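Local atomic coordinates of beta-glucuronidase (uncultured Clostridium sp., PDB entry 6U7J), a protein that hydrolyses beta-D-glucuronides as a family 2 glycoside hydrolase of the gut microbiome and probably helps reactivate estrogens. Residues Asn145-Ile157 and Asp382-Val395. Residues are numbered along the deposited sequence; the frame is centred on the assembly and turned at random.
Sequences NILEWDCLPVGHI and DKVNEKTLAYHKQV
The type I beta turn from Glu-148 to Cys-151 sits against the start of helix 386-403 and the loop before it, with the CA atoms of Asp-150 and Thr-388 only 4.1 Å apart and those of Trp-149 and Lys-383 5.2 Å apart. Thr-388 OG1 donates to Trp-149 O at 2.7 Å, arriving from above the carbonyl plane, 36° out of it. Asn-385, at the N-cap, and Thr-388 form a capping box, in which Thr-388 OG1 accepts a weak bond from Asn-385 N; Asn-385 OD1 also caps Lys-387 N. Beside this helix start, the aliphatic chain of Lys-383 lies along the Trp-149 indole. Lys-383 CG lies 3.7 Å from the centroid of the six-membered ring, 18° off its normal, a CH-pi contact; Gly-155 O approaches the opposite face near the rim. In family terms, a loop of the sugar-binding domain here docks on a helix of the TIM barrel, where Tyr-428 of helix 424-439 touches Thr-388. Further along, Leu-152 and Tyr-391 pass alongside each other, pointing opposite ways, Leu-152 CG 3.7 Å from Tyr-391 CE2. With CG anti to the backbone N (chi1 177°), the tyrosine ring brings its edge to Leu-152 N. Two waters join Tyr-391 OH to the Leu-152 backbone: one accepts from Leu-152 N at 3.0 Å, the other donates to Leu-152 O at 2.9 Å. Lys-118 is a further polar partner of Tyr-391, and Lys-118 NZ is also hydrogen-bonded to Asp-150 O.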
ATOM      1  N   ASN B 145     -33.293   9.932   3.025  1.00 26.49           N
ATOM      2  CA  ASN B 145     -32.246   9.391   3.895  1.00 30.56           C
ATOM      3  C   ASN B 145     -32.146  10.078   5.255  1.00 29.70           C
ATOM      4  O   ASN B 145     -31.175   9.841   5.989  1.00 32.94           O
ATOM      5  CB  ASN B 145     -30.890   9.447   3.191  1.00 28.96           C
ATOM      6  CG  ASN B 145     -30.409  10.859   2.941  1.00 29.61           C
ATOM      7  OD1 ASN B 145     -30.876  11.821   3.555  1.00 31.24           O
ATOM      8  ND2 ASN B 145     -29.459  10.993   2.023  1.00 31.60           N
ATOM      9  N   ILE B 146     -33.095  10.921   5.603  1.00 24.98           N
ATOM     10  CA  ILE B 146     -33.014  11.681   6.843  1.00 28.01           C
ATOM     11  C   ILE B 146     -33.392  10.794   8.022  1.00 32.73           C
ATOM     12  O   ILE B 146     -34.358  10.024   7.965  1.00 34.21           O
ATOM     13  CB  ILE B 146     -33.907  12.926   6.745  1.00 29.58           C
ATOM     14  CG1 ILE B 146     -33.273  13.891   5.745  1.00 33.14           C
ATOM     15  CG2 ILE B 146     -34.086  13.583   8.110  1.00 31.46           C
ATOM     16  CD1 ILE B 146     -34.130  15.040   5.391  1.00 35.38           C
ATOM     17  N   LEU B 147     -32.614  10.875   9.096  1.00 37.09           N
ATOM     18  CA  LEU B 147     -32.890  10.109  10.301  1.00 34.71           C
ATOM     19  C   LEU B 147     -33.188  11.077  11.432  1.00 37.74           C
ATOM     20  O   LEU B 147     -32.484  12.079  11.601  1.00 33.17           O
ATOM     21  CB  LEU B 147     -31.721   9.201  10.679  1.00 34.21           C
ATOM     22  CG  LEU B 147     -31.420   8.044   9.726  1.00 33.03           C
ATOM     23  CD1 LEU B 147     -30.117   7.366  10.153  1.00 32.59           C
ATOM     24  CD2 LEU B 147     -32.595   7.030   9.656  1.00 30.40           C
ATOM     25  N   GLU B 148     -34.243  10.786  12.180  1.00 36.55           N
ATOM     26  CA  GLU B 148     -34.668  11.584  13.321  1.00 38.90           C
ATOM     27  C   GLU B 148     -34.671  10.711  14.569  1.00 36.92           C
ATOM     28  O   GLU B 148     -34.334   9.526  14.522  1.00 36.33           O
ATOM     29  CB  GLU B 148     -36.053  12.197  13.081  1.00 41.09           C
ATOM     30  CG  GLU B 148     -36.091  13.222  11.969  1.00 44.41           C
ATOM     31  CD  GLU B 148     -35.603  14.590  12.401  1.00 49.78           C
ATOM     32  OE1 GLU B 148     -34.774  14.680  13.341  1.00 52.35           O
ATOM     33  OE2 GLU B 148     -36.062  15.589  11.798  1.00 60.27           O
ATOM     34  N   TRP B 149     -35.068  11.316  15.694  1.00 38.10           N
ATOM     35  CA  TRP B 149     -35.030  10.633  16.983  1.00 37.95           C
ATOM     36  C   TRP B 149     -36.005   9.474  17.070  1.00 34.90           C
ATOM     37  O   TRP B 149     -35.853   8.637  17.963  1.00 35.77           O
ATOM     38  CB  TRP B 149     -35.312  11.618  18.112  1.00 38.39           C
ATOM     39  CG  TRP B 149     -34.189  12.585  18.342  1.00 40.60           C
ATOM     40  CD1 TRP B 149     -34.190  13.924  18.083  1.00 39.45           C
ATOM     41  CD2 TRP B 149     -32.895  12.281  18.878  1.00 37.85           C
ATOM     42  NE1 TRP B 149     -32.979  14.473  18.427  1.00 42.11           N
ATOM     43  CE2 TRP B 149     -32.166  13.486  18.917  1.00 40.68           C
ATOM     44  CE3 TRP B 149     -32.288  11.108  19.334  1.00 41.67           C
ATOM     45  CZ2 TRP B 149     -30.852  13.553  19.390  1.00 41.76           C
ATOM     46  CZ3 TRP B 149     -30.983  11.172  19.805  1.00 45.90           C
ATOM     47  CH2 TRP B 149     -30.280  12.393  19.830  1.00 46.67           C
ATOM     48  N   ASP B 150     -36.994   9.396  16.173  1.00 31.74           N
ATOM     49  CA  ASP B 150     -37.937   8.283  16.154  1.00 33.57           C
ATOM     50  C   ASP B 150     -37.764   7.403  14.926  1.00 36.56           C
ATOM     51  O   ASP B 150     -38.669   6.637  14.579  1.00 37.32           O
ATOM     52  CB  ASP B 150     -39.383   8.769  16.266  1.00 38.24           C
ATOM     53  CG  ASP B 150     -39.795   9.683  15.119  1.00 45.02           C
ATOM     54  OD1 ASP B 150     -38.927  10.090  14.321  1.00 44.27           O
ATOM     55  OD2 ASP B 150     -40.999  10.006  15.023  1.00 54.87           O
ATOM     56  N   CYS B 151     -36.616   7.498  14.263  1.00 38.73           N
ATOM     57  CA  CYS B 151     -36.218   6.546  13.241  1.00 33.26           C
ATOM     58  C   CYS B 151     -35.290   5.518  13.869  1.00 33.60           C
ATOM     59  O   CYS B 151     -34.761   5.715  14.963  1.00 32.89           O
ATOM     60  CB  CYS B 151     -35.511   7.255  12.082  1.00 36.33           C
ATOM     61  SG  CYS B 151     -36.526   8.524  11.273  1.00 34.30           S
ATOM     62  N   LEU B 152     -35.074   4.430  13.143  1.00 33.76           N
ATOM     63  CA  LEU B 152     -34.092   3.413  13.507  1.00 35.58           C
ATOM     64  C   LEU B 152     -33.276   3.093  12.260  1.00 33.75           C
ATOM     65  O   LEU B 152     -33.831   2.557  11.281  1.00 30.19           O
ATOM     66  CB  LEU B 152     -34.762   2.158  14.062  1.00 31.50           C
ATOM     67  CG  LEU B 152     -35.638   2.297  15.307  1.00 33.01           C
ATOM     68  CD1 LEU B 152     -36.140   0.928  15.680  1.00 34.36           C
ATOM     69  CD2 LEU B 152     -34.877   2.904  16.486  1.00 32.97           C
ATOM     70  N   PRO B 153     -31.968   3.379  12.235  1.00 36.26           N
ATOM     71  CA  PRO B 153     -31.146   3.980  13.285  1.00 30.89           C
ATOM     72  C   PRO B 153     -31.564   5.392  13.665  1.00 32.96           C
ATOM     73  O   PRO B 153     -32.227   6.086  12.911  1.00 33.04           O
ATOM     74  CB  PRO B 153     -29.737   3.997  12.662  1.00 32.09           C
ATOM     75  CG  PRO B 153     -29.766   2.941  11.613  1.00 33.36           C
ATOM     76  CD  PRO B 153     -31.168   2.999  11.057  1.00 31.84           C
ATOM     77  N   VAL B 154     -31.140   5.803  14.838  1.00 36.10           N
ATOM     78  CA  VAL B 154     -31.500   7.100  15.394  1.00 36.42           C
ATOM     79  C   VAL B 154     -30.565   8.163  14.826  1.00 39.41           C
ATOM     80  O   VAL B 154     -29.358   7.932  14.677  1.00 37.64           O
ATOM     81  CB  VAL B 154     -31.430   7.013  16.934  1.00 37.74           C
ATOM     82  CG1 VAL B 154     -31.219   8.356  17.569  1.00 41.59           C
ATOM     83  CG2 VAL B 154     -32.697   6.330  17.487  1.00 37.59           C
ATOM     84  N   GLY B 155     -31.113   9.332  14.493  1.00 37.40           N
ATOM     85  CA  GLY B 155     -30.282  10.476  14.129  1.00 37.50           C
ATOM     86  C   GLY B 155     -30.982  11.788  14.424  1.00 36.35           C
ATOM     87  O   GLY B 155     -32.024  11.783  15.075  1.00 35.01           O
ATOM     88  N   HIS B 156     -30.425  12.922  13.997  1.00 41.05           N
ATOM     89  CA  HIS B 156     -31.184  14.168  14.028  1.00 41.58           C
ATOM     90  C   HIS B 156     -30.542  15.168  13.079  1.00 41.11           C
ATOM     91  O   HIS B 156     -29.373  15.035  12.707  1.00 35.36           O
ATOM     92  CB  HIS B 156     -31.290  14.743  15.451  1.00 41.05           C
ATOM     93  CG  HIS B 156     -29.986  15.197  16.026  1.00 39.28           C
ATOM     94  ND1 HIS B 156     -29.107  14.338  16.653  1.00 45.13           N
ATOM     95  CD2 HIS B 156     -29.419  16.426  16.088  1.00 43.48           C
ATOM     96  CE1 HIS B 156     -28.047  15.015  17.060  1.00 44.80           C
ATOM     97  NE2 HIS B 156     -28.212  16.285  16.731  1.00 47.53           N
ATOM     98  N   ILE B 157     -31.334  16.188  12.703  1.00 40.15           N
ATOM     99  CA  ILE B 157     -30.933  17.238  11.768  1.00 41.92           C
ATOM    100  C   ILE B 157     -30.535  18.492  12.537  1.00 43.96           C
ATOM    101  O   ILE B 157     -31.143  18.824  13.563  1.00 41.58           O
ATOM    102  CB  ILE B 157     -32.075  17.549  10.777  1.00 44.39           C
ATOM    103  CG1 ILE B 157     -32.313  16.369   9.841  1.00 36.76           C
ATOM    104  CG2 ILE B 157     -31.776  18.811   9.971  1.00 46.05           C
ATOM    105  CD1 ILE B 157     -31.213  16.169   8.838  1.00 38.71           C
ATOM    106  N   ASP B 382     -37.892  14.857  24.351  1.00 48.01           N
ATOM    107  CA  ASP B 382     -37.672  15.415  23.027  1.00 50.58           C
ATOM    108  C   ASP B 382     -36.697  14.598  22.176  1.00 49.90           C
ATOM    109  O   ASP B 382     -36.294  15.067  21.107  1.00 49.06           O
ATOM    110  CB  ASP B 382     -37.191  16.866  23.139  1.00 51.87           C
ATOM    111  CG  ASP B 382     -36.098  17.049  24.187  1.00 64.29           C
ATOM    112  OD1 ASP B 382     -35.785  16.076  24.921  1.00 56.80           O
ATOM    113  OD2 ASP B 382     -35.554  18.177  24.280  1.00 72.49           O
ATOM    114  N   LYS B 383     -36.316  13.388  22.607  1.00 43.84           N
ATOM    115  CA  LYS B 383     -35.388  12.575  21.825  1.00 41.41           C
ATOM    116  C   LYS B 383     -35.891  11.142  21.676  1.00 36.76           C
ATOM    117  O   LYS B 383     -36.909  10.918  21.022  1.00 41.26           O
ATOM    118  CB  LYS B 383     -33.991  12.608  22.452  1.00 43.23           C
ATOM    119  CG  LYS B 383     -33.266  13.945  22.244  1.00 44.10           C
ATOM    120  CD  LYS B 383     -31.842  13.905  22.767  1.00 46.14           C
ATOM    121  CE  LYS B 383     -31.202  15.281  22.743  1.00 49.36           C
ATOM    122  NZ  LYS B 383     -31.828  16.180  23.744  1.00 56.46           N
ATOM    123  N   VAL B 384     -35.197  10.161  22.249  1.00 37.28           N
ATOM    124  CA  VAL B 384     -35.692   8.787  22.222  1.00 40.93           C
ATOM    125  C   VAL B 384     -36.811   8.694  23.255  1.00 41.15           C
ATOM    126  O   VAL B 384     -36.550   8.717  24.461  1.00 41.12           O
ATOM    127  CB  VAL B 384     -34.583   7.762  22.501  1.00 41.73           C
ATOM    128  CG1 VAL B 384     -35.175   6.356  22.612  1.00 32.45           C
ATOM    129  CG2 VAL B 384     -33.495   7.814  21.411  1.00 37.01           C
ATOM    130  N   ASN B 385     -38.053   8.593  22.783  1.00 38.57           N
ATOM    131  CA  ASN B 385     -39.237   8.759  23.634  1.00 42.46           C
ATOM    132  C   ASN B 385     -40.283   7.701  23.265  1.00 39.49           C
ATOM    133  O   ASN B 385     -39.978   6.693  22.617  1.00 40.02           O
ATOM    134  CB  ASN B 385     -39.758  10.206  23.514  1.00 39.62           C
ATOM    135  CG  ASN B 385     -40.199  10.549  22.106  1.00 39.25           C
ATOM    136  OD1 ASN B 385     -40.436   9.664  21.286  1.00 39.21           O
ATOM    137  ND2 ASN B 385     -40.309  11.837  21.816  1.00 39.69           N
ATOM    138  N   GLU B 386     -41.543   7.930  23.686  1.00 38.31           N
ATOM    139  CA  GLU B 386     -42.630   6.955  23.529  1.00 38.75           C
ATOM    140  C   GLU B 386     -42.816   6.570  22.063  1.00 40.52           C
ATOM    141  O   GLU B 386     -43.370   5.508  21.751  1.00 40.71           O
ATOM    142  CB  GLU B 386     -43.944   7.537  24.092  1.00 41.18           C
ATOM    143  CG  GLU B 386     -44.540   8.682  23.240  1.00 50.17           C
ATOM    144  CD  GLU B 386     -46.065   8.848  23.375  1.00 63.41           C
ATOM    145  OE1 GLU B 386     -46.593   9.880  22.883  1.00 63.42           O
ATOM    146  OE2 GLU B 386     -46.735   7.955  23.960  1.00 59.18           O
ATOM    147  N   LYS B 387     -42.339   7.437  21.174  1.00 46.50           N
ATOM    148  CA  LYS B 387     -42.412   7.326  19.734  1.00 44.17           C
ATOM    149  C   LYS B 387     -41.469   6.341  19.148  1.00 42.95           C
ATOM    150  O   LYS B 387     -41.860   5.479  18.345  1.00 39.95           O
ATOM    151  CB  LYS B 387     -42.028   8.624  19.039  1.00 52.11           C
ATOM    152  CG  LYS B 387     -43.206   9.324  18.957  1.00 55.29           C
ATOM    153  CD  LYS B 387     -44.147   8.416  18.416  1.00 61.55           C
ATOM    154  CE  LYS B 387     -45.274   8.904  19.204  1.00 73.31           C
ATOM    155  NZ  LYS B 387     -45.520  10.219  18.454  1.00 77.57           N
ATOM    156  N   THR B 388     -40.220   6.692  19.361  1.00 34.89           N
ATOM    157  CA  THR B 388     -39.153   5.765  19.159  1.00 37.53           C
ATOM    158  C   THR B 388     -39.595   4.411  19.660  1.00 34.03           C
ATOM    159  O   THR B 388     -39.471   3.413  18.953  1.00 32.93           O
ATOM    160  CB  THR B 388     -37.946   6.260  19.915  1.00 33.74           C
ATOM    161  OG1 THR B 388     -37.765   7.651  19.635  1.00 32.15           O
ATOM    162  CG2 THR B 388     -36.738   5.447  19.466  1.00 33.13           C
ATOM    163  N   LEU B 389     -40.142   4.373  20.879  1.00 35.01           N
ATOM    164  CA  LEU B 389     -40.515   3.104  21.494  1.00 34.77           C
ATOM    165  C   LEU B 389     -41.578   2.379  20.672  1.00 35.15           C
ATOM    166  O   LEU B 389     -41.465   1.173  20.414  1.00 35.78           O
ATOM    167  CB  LEU B 389     -40.991   3.356  22.929  1.00 36.92           C
ATOM    168  CG  LEU B 389     -41.536   2.161  23.724  1.00 43.26           C
ATOM    169  CD1 LEU B 389     -40.592   0.992  23.625  1.00 37.87           C
ATOM    170  CD2 LEU B 389     -41.777   2.537  25.187  1.00 37.25           C
ATOM    171  N   ALA B 390     -42.631   3.094  20.260  1.00 36.03           N
ATOM    172  CA  ALA B 390     -43.680   2.448  19.476  1.00 35.37           C
ATOM    173  C   ALA B 390     -43.146   2.009  18.118  1.00 38.36           C
ATOM    174  O   ALA B 390     -43.463   0.910  17.645  1.00 35.06           O
ATOM    175  CB  ALA B 390     -44.879   3.378  19.309  1.00 37.06           C
ATOM    176  N   TYR B 391     -42.289   2.836  17.501  1.00 37.97           N
ATOM    177  CA  TYR B 391     -41.714   2.453  16.217  1.00 37.02           C
ATOM    178  C   TYR B 391     -40.755   1.272  16.386  1.00 34.98           C
ATOM    179  O   TYR B 391     -40.726   0.358  15.553  1.00 37.35           O
ATOM    180  CB  TYR B 391     -41.028   3.664  15.574  1.00 33.08           C
ATOM    181  CG  TYR B 391     -40.361   3.308  14.272  1.00 36.07           C
ATOM    182  CD1 TYR B 391     -41.117   2.904  13.182  1.00 34.56           C
ATOM    183  CD2 TYR B 391     -38.968   3.328  14.149  1.00 33.42           C
ATOM    184  CE1 TYR B 391     -40.522   2.550  11.999  1.00 36.73           C
ATOM    185  CE2 TYR B 391     -38.356   2.986  12.963  1.00 33.01           C
ATOM    186  CZ  TYR B 391     -39.139   2.594  11.895  1.00 37.26           C
ATOM    187  OH  TYR B 391     -38.553   2.236  10.715  1.00 37.64           O
ATOM    188  N   HIS B 392     -40.012   1.251  17.492  1.00 34.07           N
ATOM    189  CA  HIS B 392     -39.101   0.148  17.797  1.00 33.84           C
ATOM    190  C   HIS B 392     -39.858  -1.179  17.913  1.00 37.26           C
ATOM    191  O   HIS B 392     -39.434  -2.204  17.361  1.00 35.12           O
ATOM    192  CB  HIS B 392     -38.361   0.494  19.090  1.00 33.00           C
ATOM    193  CG  HIS B 392     -37.158  -0.351  19.387  1.00 34.34           C
ATOM    194  ND1 HIS B 392     -36.230   0.014  20.340  1.00 31.95           N
ATOM    195  CD2 HIS B 392     -36.748  -1.544  18.900  1.00 34.77           C
ATOM    196  CE1 HIS B 392     -35.292  -0.912  20.417  1.00 32.92           C
ATOM    197  NE2 HIS B 392     -35.573  -1.863  19.545  1.00 35.49           N
ATOM    198  N   LYS B 393     -40.991  -1.179  18.625  1.00 36.89           N
ATOM    199  CA  LYS B 393     -41.836  -2.373  18.674  1.00 36.13           C
ATOM    200  C   LYS B 393     -42.332  -2.762  17.284  1.00 37.16           C
ATOM    201  O   LYS B 393     -42.352  -3.947  16.928  1.00 35.61           O
ATOM    202  CB  LYS B 393     -43.036  -2.146  19.598  1.00 38.56           C
ATOM    203  CG  LYS B 393     -42.706  -1.862  21.047  1.00 39.14           C
ATOM    204  CD  LYS B 393     -43.974  -1.988  21.883  1.00 41.98           C
ATOM    205  CE  LYS B 393     -43.983  -1.027  23.047  1.00 48.60           C
ATOM    206  NZ  LYS B 393     -45.302  -1.055  23.753  1.00 53.57           N
ATOM    207  N   GLN B 394     -42.744  -1.778  16.482  1.00 35.04           N
ATOM    208  CA  GLN B 394     -43.243  -2.104  15.151  1.00 35.70           C
ATOM    209  C   GLN B 394     -42.156  -2.720  14.274  1.00 36.08           C
ATOM    210  O   GLN B 394     -42.442  -3.607  13.461  1.00 31.74           O
ATOM    211  CB  GLN B 394     -43.836  -0.859  14.495  1.00 34.02           C
ATOM    212  CG  GLN B 394     -45.010  -0.288  15.275  1.00 43.76           C
ATOM    213  CD  GLN B 394     -45.510   1.033  14.710  1.00 49.33           C
ATOM    214  OE1 GLN B 394     -44.754   1.780  14.076  1.00 49.00           O
ATOM    215  NE2 GLN B 394     -46.793   1.330  14.934  1.00 45.79           N
ATOM    216  N   VAL B 395     -40.903  -2.263  14.403  1.00 33.83           N
ATOM    217  CA  VAL B 395     -39.854  -2.860  13.572  1.00 33.15           C
ATOM    218  C   VAL B 395     -39.561  -4.284  14.035  1.00 30.11           C
ATOM    219  O   VAL B 395     -39.287  -5.172  13.217  1.00 28.69           O
ATOM    220  CB  VAL B 395     -38.597  -1.971  13.574  1.00 39.05           C
ATOM    221  CG1 VAL B 395     -37.402  -2.709  12.979  1.00 37.33           C
ATOM    222  CG2 VAL B 395     -38.870  -0.690  12.791  1.00 38.07           C
TER
HETATM  223  O   HOH W   1     -35.912   0.661  10.747  1.00 26.86           O
HETATM  224  O   HOH W   2     -36.418   4.505  10.470  1.00 30.61           O